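Local structure of catabolite control protein A (Lactococcus lactis, 2O20) at residues D121-R135 against T143-I157. The protein probably acts as a global transcriptional regulator of carbon catabolite repression and activation, binding DNA as a member of the LacI family. The protein carries 1 engineered substitution. Residues are numbered along the deposited sequence; the frame is centred on the assembly and turned at random.
Sequences DGIVYMGSSLDEKIR and TPVVLVGTIDGDKEI
Ile-123 and Tyr-125 each use both backbone polar groups on segment 144-148, as neighbouring parallel strands do: their N-H groups reach Pro-144 O and Val-146 O, and their carbonyls accept from Val-146 N and Val-148 N. Beyond Tyr-125, waters bridge groups that do not meet directly. One water accepts from Gly-127 N and donates to Val-148 O (2.6 Å); another accepts from Leu-130 N and donates to Thr-150 OG1, which also bonds Glu-194. Arg-135 extends from its helix with CG anti to the backbone N (chi1 -176°), then bends at chi3, so that Arg-135 NH2 makes a salt-bridging hydrogen bond to Asp-152 OD1 (3.1 Å), almost in the guanidinium plane; NE adds a weak bond to the same oxygen. Arg-135 NH1 forms a salt bridge with Glu-132 OE1 at 3.0 Å, while Asp-154 OD2 makes a long one, well off the plane. Asp-152 OD2 accepts from Ile-157 N through its anti lone pair. A methionine in place of Arg-135 would probably leave the Asp-152 and Glu-132 carboxylates without their shared cation. The contact closes a beta-alpha-beta unit through helix 132-141 in the LacI-family sugar-binding domain; strand 122-125 bonds onward to strand 65-70, and Leu-305 of helix 294-309 packs on Val-124 and Val-146.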
ATOM      1  N   ASP D 121      23.176 -13.047   6.478  1.00 25.00           N
ATOM      2  CA  ASP D 121      23.135 -14.298   7.209  1.00 24.27           C
ATOM      3  C   ASP D 121      21.943 -15.175   6.795  1.00 23.04           C
ATOM      4  O   ASP D 121      21.943 -16.388   7.015  1.00 22.01           O
ATOM      5  CB  ASP D 121      23.115 -13.998   8.713  1.00 23.57           C
ATOM      6  CG  ASP D 121      24.347 -13.245   9.167  1.00 25.11           C
ATOM      7  OD1 ASP D 121      25.382 -13.900   9.289  1.00 27.15           O
ATOM      8  OD2 ASP D 121      24.324 -11.998   9.332  1.00 25.17           O
ATOM      9  N   GLY D 122      20.933 -14.552   6.198  1.00 21.89           N
ATOM     10  CA  GLY D 122      19.725 -15.234   5.788  1.00 21.74           C
ATOM     11  C   GLY D 122      18.884 -14.352   4.869  1.00 21.61           C
ATOM     12  O   GLY D 122      18.998 -13.135   4.907  1.00 20.76           O
ATOM     13  N   ILE D 123      18.077 -14.994   4.026  1.00 21.62           N
ATOM     14  CA  ILE D 123      17.254 -14.326   2.998  1.00 21.81           C
ATOM     15  C   ILE D 123      15.782 -14.759   3.111  1.00 22.00           C
ATOM     16  O   ILE D 123      15.483 -15.939   3.203  1.00 21.55           O
ATOM     17  CB  ILE D 123      17.812 -14.637   1.541  1.00 22.20           C
ATOM     18  CG1 ILE D 123      19.178 -13.984   1.365  1.00 21.77           C
ATOM     19  CG2 ILE D 123      16.898 -14.117   0.458  1.00 23.57           C
ATOM     20  CD1 ILE D 123      20.001 -14.517   0.212  1.00 22.99           C
ATOM     21  N   VAL D 124      14.879 -13.787   3.083  1.00 21.84           N
ATOM     22  CA  VAL D 124      13.460 -14.036   2.852  1.00 22.09           C
ATOM     23  C   VAL D 124      13.132 -13.583   1.430  1.00 22.09           C
ATOM     24  O   VAL D 124      13.399 -12.440   1.067  1.00 21.30           O
ATOM     25  CB  VAL D 124      12.574 -13.245   3.825  1.00 22.60           C
ATOM     26  CG1 VAL D 124      11.080 -13.507   3.549  1.00 23.05           C
ATOM     27  CG2 VAL D 124      12.940 -13.553   5.294  1.00 23.68           C
ATOM     28  N   TYR D 125      12.577 -14.501   0.633  1.00 21.75           N
ATOM     29  CA  TYR D 125      12.197 -14.213  -0.748  1.00 22.38           C
ATOM     30  C   TYR D 125      10.691 -14.184  -0.936  1.00 22.50           C
ATOM     31  O   TYR D 125       9.990 -15.103  -0.537  1.00 21.14           O
ATOM     32  CB  TYR D 125      12.759 -15.277  -1.683  1.00 22.99           C
ATOM     33  CG  TYR D 125      12.342 -15.092  -3.127  1.00 23.94           C
ATOM     34  CD1 TYR D 125      13.091 -14.312  -3.994  1.00 23.93           C
ATOM     35  CD2 TYR D 125      11.165 -15.674  -3.612  1.00 23.98           C
ATOM     36  CE1 TYR D 125      12.692 -14.120  -5.309  1.00 24.84           C
ATOM     37  CE2 TYR D 125      10.755 -15.483  -4.942  1.00 24.85           C
ATOM     38  CZ  TYR D 125      11.508 -14.711  -5.774  1.00 25.29           C
ATOM     39  OH  TYR D 125      11.099 -14.545  -7.099  1.00 27.22           O
ATOM     40  N   MET D 126      10.237 -13.142  -1.627  1.00 23.30           N
ATOM     41  CA  MET D 126       8.855 -12.967  -2.036  1.00 25.11           C
ATOM     42  C   MET D 126       8.899 -12.584  -3.510  1.00 25.28           C
ATOM     43  O   MET D 126       9.802 -11.888  -3.939  1.00 25.17           O
ATOM     44  CB  MET D 126       8.199 -11.834  -1.232  1.00 24.85           C
ATOM     45  CG  MET D 126       7.730 -12.164   0.168  1.00 26.31           C
ATOM     46  SD  MET D 126       7.303 -10.624   1.048  1.00 29.24           S
ATOM     47  CE  MET D 126       8.866 -10.252   1.785  1.00 29.58           C
ATOM     48  N   GLY D 127       7.934 -13.064  -4.283  1.00 26.57           N
ATOM     49  CA  GLY D 127       7.878 -12.791  -5.721  1.00 27.69           C
ATOM     50  C   GLY D 127       7.108 -13.899  -6.409  1.00 29.01           C
ATOM     51  O   GLY D 127       6.735 -14.878  -5.774  1.00 28.62           O
ATOM     52  N   SER D 128       6.872 -13.759  -7.708  1.00 30.92           N
ATOM     53  CA  SER D 128       5.969 -14.680  -8.406  1.00 32.14           C
ATOM     54  C   SER D 128       6.474 -16.117  -8.338  1.00 33.87           C
ATOM     55  O   SER D 128       5.678 -17.040  -8.149  1.00 34.37           O
ATOM     56  CB  SER D 128       5.757 -14.240  -9.856  0.50 32.26           C
ATOM     57  OG  SER D 128       6.992 -14.010 -10.513  0.50 32.20           O
ATOM     58  N   SER D 129       7.787 -16.303  -8.490  1.00 35.52           N
ATOM     59  CA  SER D 129       8.421 -17.594  -8.224  1.00 37.49           C
ATOM     60  C   SER D 129       9.928 -17.558  -8.456  1.00 38.21           C
ATOM     61  O   SER D 129      10.440 -16.727  -9.206  1.00 38.27           O
ATOM     62  CB  SER D 129       7.829 -18.699  -9.098  1.00 37.70           C
ATOM     63  OG  SER D 129       7.890 -18.288 -10.446  1.00 40.42           O
ATOM     64  N   LEU D 130      10.607 -18.516  -7.834  1.00 39.34           N
ATOM     65  CA  LEU D 130      12.058 -18.610  -7.840  1.00 40.42           C
ATOM     66  C   LEU D 130      12.602 -19.163  -9.166  1.00 40.87           C
ATOM     67  O   LEU D 130      12.415 -20.341  -9.483  1.00 41.03           O
ATOM     68  CB  LEU D 130      12.513 -19.484  -6.662  1.00 40.47           C
ATOM     69  CG  LEU D 130      13.971 -19.318  -6.253  1.00 40.76           C
ATOM     70  CD1 LEU D 130      14.196 -17.942  -5.659  1.00 40.64           C
ATOM     71  CD2 LEU D 130      14.383 -20.428  -5.286  1.00 41.16           C
ATOM     72  N   ASP D 131      13.273 -18.301  -9.933  1.00 41.39           N
ATOM     73  CA  ASP D 131      13.878 -18.674 -11.219  1.00 41.89           C
ATOM     74  C   ASP D 131      15.092 -19.582 -11.011  1.00 42.03           C
ATOM     75  O   ASP D 131      15.767 -19.513  -9.988  1.00 40.84           O
ATOM     76  CB  ASP D 131      14.267 -17.401 -12.000  1.00 42.31           C
ATOM     77  CG  ASP D 131      14.789 -17.688 -13.403  1.00 42.85           C
ATOM     78  OD1 ASP D 131      14.011 -17.521 -14.368  1.00 43.63           O
ATOM     79  OD2 ASP D 131      15.980 -18.059 -13.543  1.00 44.17           O
ATOM     80  N   GLU D 132      15.361 -20.431 -12.000  1.00 42.54           N
ATOM     81  CA  GLU D 132      16.452 -21.399 -11.914  1.00 43.27           C
ATOM     82  C   GLU D 132      17.822 -20.734 -11.776  1.00 43.12           C
ATOM     83  O   GLU D 132      18.715 -21.287 -11.131  1.00 42.59           O
ATOM     84  CB  GLU D 132      16.442 -22.315 -13.149  1.00 43.82           C
ATOM     85  CG  GLU D 132      17.312 -23.559 -13.031  1.00 46.02           C
ATOM     86  CD  GLU D 132      16.839 -24.496 -11.926  1.00 49.09           C
ATOM     87  OE1 GLU D 132      15.758 -25.106 -12.093  1.00 50.68           O
ATOM     88  OE2 GLU D 132      17.541 -24.610 -10.886  1.00 51.20           O
ATOM     89  N   LYS D 133      17.987 -19.569 -12.409  1.00 43.55           N
ATOM     90  CA  LYS D 133      19.179 -18.734 -12.216  1.00 44.03           C
ATOM     91  C   LYS D 133      19.288 -18.385 -10.727  1.00 44.45           C
ATOM     92  O   LYS D 133      20.324 -18.613 -10.099  1.00 44.58           O
ATOM     93  CB  LYS D 133      19.093 -17.437 -13.034  1.00 43.86           C
ATOM     94  CG  LYS D 133      19.096 -17.612 -14.561  1.00 44.14           C
ATOM     95  CD  LYS D 133      19.417 -16.279 -15.254  1.00 44.17           C
ATOM     96  CE  LYS D 133      19.412 -16.380 -16.771  1.00 45.15           C
ATOM     97  NZ  LYS D 133      20.440 -15.482 -17.412  1.00 45.50           N
ATOM     98  N   ILE D 134      18.184 -17.872 -10.181  1.00 44.94           N
ATOM     99  CA  ILE D 134      18.088 -17.460  -8.767  1.00 45.24           C
ATOM    100  C   ILE D 134      18.280 -18.680  -7.838  1.00 45.45           C
ATOM    101  O   ILE D 134      19.087 -18.645  -6.910  1.00 45.51           O
ATOM    102  CB  ILE D 134      16.712 -16.759  -8.472  1.00 45.42           C
ATOM    103  CG1 ILE D 134      16.358 -15.687  -9.519  1.00 45.36           C
ATOM    104  CG2 ILE D 134      16.695 -16.102  -7.101  1.00 45.89           C
ATOM    105  CD1 ILE D 134      17.389 -14.568  -9.716  1.00 45.59           C
ATOM    106  N   ARG D 135      17.552 -19.765  -8.107  1.00 45.62           N
ATOM    107  CA  ARG D 135      17.670 -20.985  -7.303  1.00 45.93           C
ATOM    108  C   ARG D 135      19.115 -21.490  -7.225  1.00 45.38           C
ATOM    109  O   ARG D 135      19.569 -21.926  -6.167  1.00 44.71           O
ATOM    110  CB  ARG D 135      16.767 -22.100  -7.847  1.00 45.76           C
ATOM    111  CG  ARG D 135      16.781 -23.363  -6.974  1.00 47.00           C
ATOM    112  CD  ARG D 135      16.219 -24.593  -7.670  1.00 47.96           C
ATOM    113  NE  ARG D 135      14.763 -24.534  -7.719  1.00 50.30           N
ATOM    114  CZ  ARG D 135      14.049 -24.047  -8.734  1.00 50.99           C
ATOM    115  NH1 ARG D 135      14.640 -23.580  -9.828  1.00 51.06           N
ATOM    116  NH2 ARG D 135      12.723 -24.039  -8.655  1.00 50.92           N
ATOM    117  N   THR D 143      23.359 -19.661   1.427  1.00 35.47           N
ATOM    118  CA  THR D 143      22.685 -18.850   2.442  1.00 33.62           C
ATOM    119  C   THR D 143      21.381 -19.520   2.883  1.00 31.46           C
ATOM    120  O   THR D 143      20.611 -19.963   2.040  1.00 31.11           O
ATOM    121  CB  THR D 143      22.286 -17.478   1.864  1.00 34.36           C
ATOM    122  OG1 THR D 143      23.274 -17.020   0.925  1.00 36.62           O
ATOM    123  CG2 THR D 143      22.090 -16.464   2.972  1.00 33.33           C
ATOM    124  N   PRO D 144      21.101 -19.563   4.193  1.00 28.84           N
ATOM    125  CA  PRO D 144      19.729 -19.904   4.590  1.00 27.24           C
ATOM    126  C   PRO D 144      18.677 -18.979   3.934  1.00 25.79           C
ATOM    127  O   PRO D 144      18.866 -17.769   3.863  1.00 23.48           O
ATOM    128  CB  PRO D 144      19.759 -19.731   6.116  1.00 27.48           C
ATOM    129  CG  PRO D 144      21.163 -19.907   6.478  1.00 27.54           C
ATOM    130  CD  PRO D 144      21.958 -19.340   5.369  1.00 28.62           C
ATOM    131  N   VAL D 145      17.622 -19.586   3.397  1.00 24.11           N
ATOM    132  CA  VAL D 145      16.563 -18.863   2.677  1.00 23.43           C
ATOM    133  C   VAL D 145      15.197 -19.504   2.971  1.00 22.02           C
ATOM    134  O   VAL D 145      15.089 -20.738   3.134  1.00 21.20           O
ATOM    135  CB  VAL D 145      16.863 -18.832   1.138  1.00 23.50           C
ATOM    136  CG1 VAL D 145      17.172 -20.212   0.637  1.00 25.56           C
ATOM    137  CG2 VAL D 145      15.725 -18.236   0.337  1.00 23.44           C
ATOM    138  N   VAL D 146      14.184 -18.662   3.113  1.00 21.28           N
ATOM    139  CA  VAL D 146      12.794 -19.096   3.240  1.00 21.14           C
ATOM    140  C   VAL D 146      11.959 -18.320   2.190  1.00 20.87           C
ATOM    141  O   VAL D 146      12.122 -17.115   2.040  1.00 21.14           O
ATOM    142  CB  VAL D 146      12.237 -18.817   4.636  1.00 22.00           C
ATOM    143  CG1 VAL D 146      10.794 -19.385   4.776  1.00 21.98           C
ATOM    144  CG2 VAL D 146      13.170 -19.420   5.701  1.00 23.33           C
ATOM    145  N   LEU D 147      11.089 -19.033   1.479  1.00 21.31           N
ATOM    146  CA  LEU D 147      10.144 -18.436   0.516  1.00 20.82           C
ATOM    147  C   LEU D 147       8.809 -18.154   1.205  1.00 21.53           C
ATOM    148  O   LEU D 147       8.362 -18.958   2.033  1.00 20.83           O
ATOM    149  CB  LEU D 147       9.934 -19.389  -0.672  1.00 20.80           C
ATOM    150  CG  LEU D 147      11.162 -20.089  -1.291  1.00 21.96           C
ATOM    151  CD1 LEU D 147      10.726 -21.077  -2.339  1.00 21.18           C
ATOM    152  CD2 LEU D 147      12.201 -19.111  -1.883  1.00 24.69           C
ATOM    153  N   VAL D 148       8.176 -17.025   0.878  1.00 21.52           N
ATOM    154  CA  VAL D 148       6.838 -16.683   1.379  1.00 23.50           C
ATOM    155  C   VAL D 148       5.914 -16.321   0.204  1.00 24.45           C
ATOM    156  O   VAL D 148       6.256 -15.457  -0.619  1.00 24.52           O
ATOM    157  CB  VAL D 148       6.859 -15.501   2.390  1.00 24.04           C
ATOM    158  CG1 VAL D 148       5.491 -15.372   3.089  1.00 25.62           C
ATOM    159  CG2 VAL D 148       8.013 -15.656   3.424  1.00 23.79           C
ATOM    160  N   GLY D 149       4.773 -17.008   0.101  1.00 24.09           N
ATOM    161  CA  GLY D 149       3.808 -16.764  -0.964  1.00 25.01           C
ATOM    162  C   GLY D 149       4.144 -17.470  -2.261  1.00 25.90           C
ATOM    163  O   GLY D 149       3.449 -17.289  -3.275  1.00 26.08           O
ATOM    164  N   THR D 150       5.216 -18.263  -2.254  1.00 26.26           N
ATOM    165  CA  THR D 150       5.542 -19.114  -3.401  1.00 27.39           C
ATOM    166  C   THR D 150       6.111 -20.443  -2.925  1.00 27.39           C
ATOM    167  O   THR D 150       6.527 -20.582  -1.767  1.00 25.64           O
ATOM    168  CB  THR D 150       6.470 -18.391  -4.422  1.00 27.82           C
ATOM    169  OG1 THR D 150       6.520 -19.137  -5.661  1.00 29.44           O
ATOM    170  CG2 THR D 150       7.873 -18.162  -3.847  1.00 29.36           C
ATOM    171  N   ILE D 151       6.054 -21.429  -3.823  1.00 28.61           N
ATOM    172  CA  ILE D 151       6.415 -22.808  -3.525  1.00 29.54           C
ATOM    173  C   ILE D 151       7.469 -23.288  -4.523  1.00 30.57           C
ATOM    174  O   ILE D 151       7.303 -23.121  -5.737  1.00 29.72           O
ATOM    175  CB  ILE D 151       5.192 -23.734  -3.609  1.00 29.69           C
ATOM    176  CG1 ILE D 151       4.054 -23.244  -2.695  1.00 29.93           C
ATOM    177  CG2 ILE D 151       5.587 -25.166  -3.252  1.00 31.53           C
ATOM    178  CD1 ILE D 151       2.715 -23.878  -2.993  1.00 31.20           C
ATOM    179  N   ASP D 152       8.554 -23.865  -3.998  1.00 31.71           N
ATOM    180  CA  ASP D 152       9.588 -24.514  -4.806  1.00 33.03           C
ATOM    181  C   ASP D 152       9.037 -25.855  -5.336  1.00 33.76           C
ATOM    182  O   ASP D 152       8.514 -26.658  -4.568  1.00 33.63           O
ATOM    183  CB  ASP D 152      10.845 -24.736  -3.933  1.00 32.85           C
ATOM    184  CG  ASP D 152      11.975 -25.499  -4.650  1.00 34.48           C
ATOM    185  OD1 ASP D 152      12.108 -25.377  -5.894  1.00 35.24           O
ATOM    186  OD2 ASP D 152      12.748 -26.209  -3.946  1.00 33.52           O
ATOM    187  N   GLY D 153       9.169 -26.084  -6.639  1.00 35.58           N
ATOM    188  CA  GLY D 153       8.725 -27.330  -7.293  1.00 36.58           C
ATOM    189  C   GLY D 153       9.335 -28.606  -6.725  1.00 37.81           C
ATOM    190  O   GLY D 153       8.647 -29.622  -6.558  1.00 38.37           O
ATOM    191  N   ASP D 154      10.625 -28.562  -6.412  1.00 38.77           N
ATOM    192  CA  ASP D 154      11.301 -29.712  -5.816  1.00 39.39           C
ATOM    193  C   ASP D 154      10.870 -29.887  -4.360  1.00 39.45           C
ATOM    194  O   ASP D 154      10.944 -30.984  -3.815  1.00 39.40           O
ATOM    195  CB  ASP D 154      12.815 -29.544  -5.908  1.00 39.71           C
ATOM    196  CG  ASP D 154      13.289 -29.244  -7.329  1.00 41.18           C
ATOM    197  OD1 ASP D 154      12.822 -29.925  -8.275  1.00 42.47           O
ATOM    198  OD2 ASP D 154      14.115 -28.316  -7.493  1.00 43.24           O
ATOM    199  N   LYS D 155      10.411 -28.799  -3.747  1.00 39.57           N
ATOM    200  CA  LYS D 155       9.960 -28.780  -2.346  1.00 39.53           C
ATOM    201  C   LYS D 155      11.093 -29.077  -1.376  1.00 38.55           C
ATOM    202  O   LYS D 155      10.874 -29.682  -0.334  1.00 39.01           O
ATOM    203  CB  LYS D 155       8.773 -29.739  -2.103  1.00 40.11           C
ATOM    204  CG  LYS D 155       7.509 -29.413  -2.903  1.00 41.07           C
ATOM    205  CD  LYS D 155       6.742 -28.226  -2.318  1.00 41.88           C
ATOM    206  CE  LYS D 155       5.961 -28.623  -1.052  1.00 41.88           C
ATOM    207  NZ  LYS D 155       5.309 -27.465  -0.390  1.00 39.65           N
ATOM    208  N   GLU D 156      12.301 -28.634  -1.709  1.00 37.56           N
ATOM    209  CA  GLU D 156      13.426 -28.701  -0.770  1.00 36.54           C
ATOM    210  C   GLU D 156      13.624 -27.356  -0.031  1.00 34.47           C
ATOM    211  O   GLU D 156      13.964 -27.329   1.150  1.00 33.88           O
ATOM    212  CB  GLU D 156      14.714 -29.181  -1.482  1.00 37.26           C
ATOM    213  CG  GLU D 156      15.492 -28.131  -2.322  1.00 39.64           C
ATOM    214  CD  GLU D 156      15.327 -28.287  -3.825  1.00 41.67           C
ATOM    215  OE1 GLU D 156      15.436 -29.436  -4.310  1.00 45.04           O
ATOM    216  OE2 GLU D 156      15.109 -27.258  -4.523  1.00 42.83           O
ATOM    217  N   ILE D 157      13.380 -26.244  -0.720  1.00 32.22           N
ATOM    218  CA  ILE D 157      13.608 -24.925  -0.135  1.00 30.07           C
ATOM    219  C   ILE D 157      12.470 -24.635   0.850  1.00 28.20           C
ATOM    220  O   ILE D 157      11.307 -24.793   0.500  1.00 26.91           O
ATOM    221  CB  ILE D 157      13.678 -23.832  -1.205  1.00 30.03           C
ATOM    222  CG1 ILE D 157      14.786 -24.156  -2.212  1.00 31.15           C
ATOM    223  CG2 ILE D 157      13.932 -22.460  -0.574  1.00 29.96           C
ATOM    224  CD1 ILE D 157      14.739 -23.311  -3.465  1.00 32.22           C
TER
HETATM  225  O   HOH W   1       5.735 -14.341  -2.932  1.00 27.98           O
HETATM  226  O   HOH W   2       3.757 -16.052  -5.786  1.00 32.76           O
HETATM  227  O   HOH W   3       9.234 -20.320  -6.092  1.00 37.00           O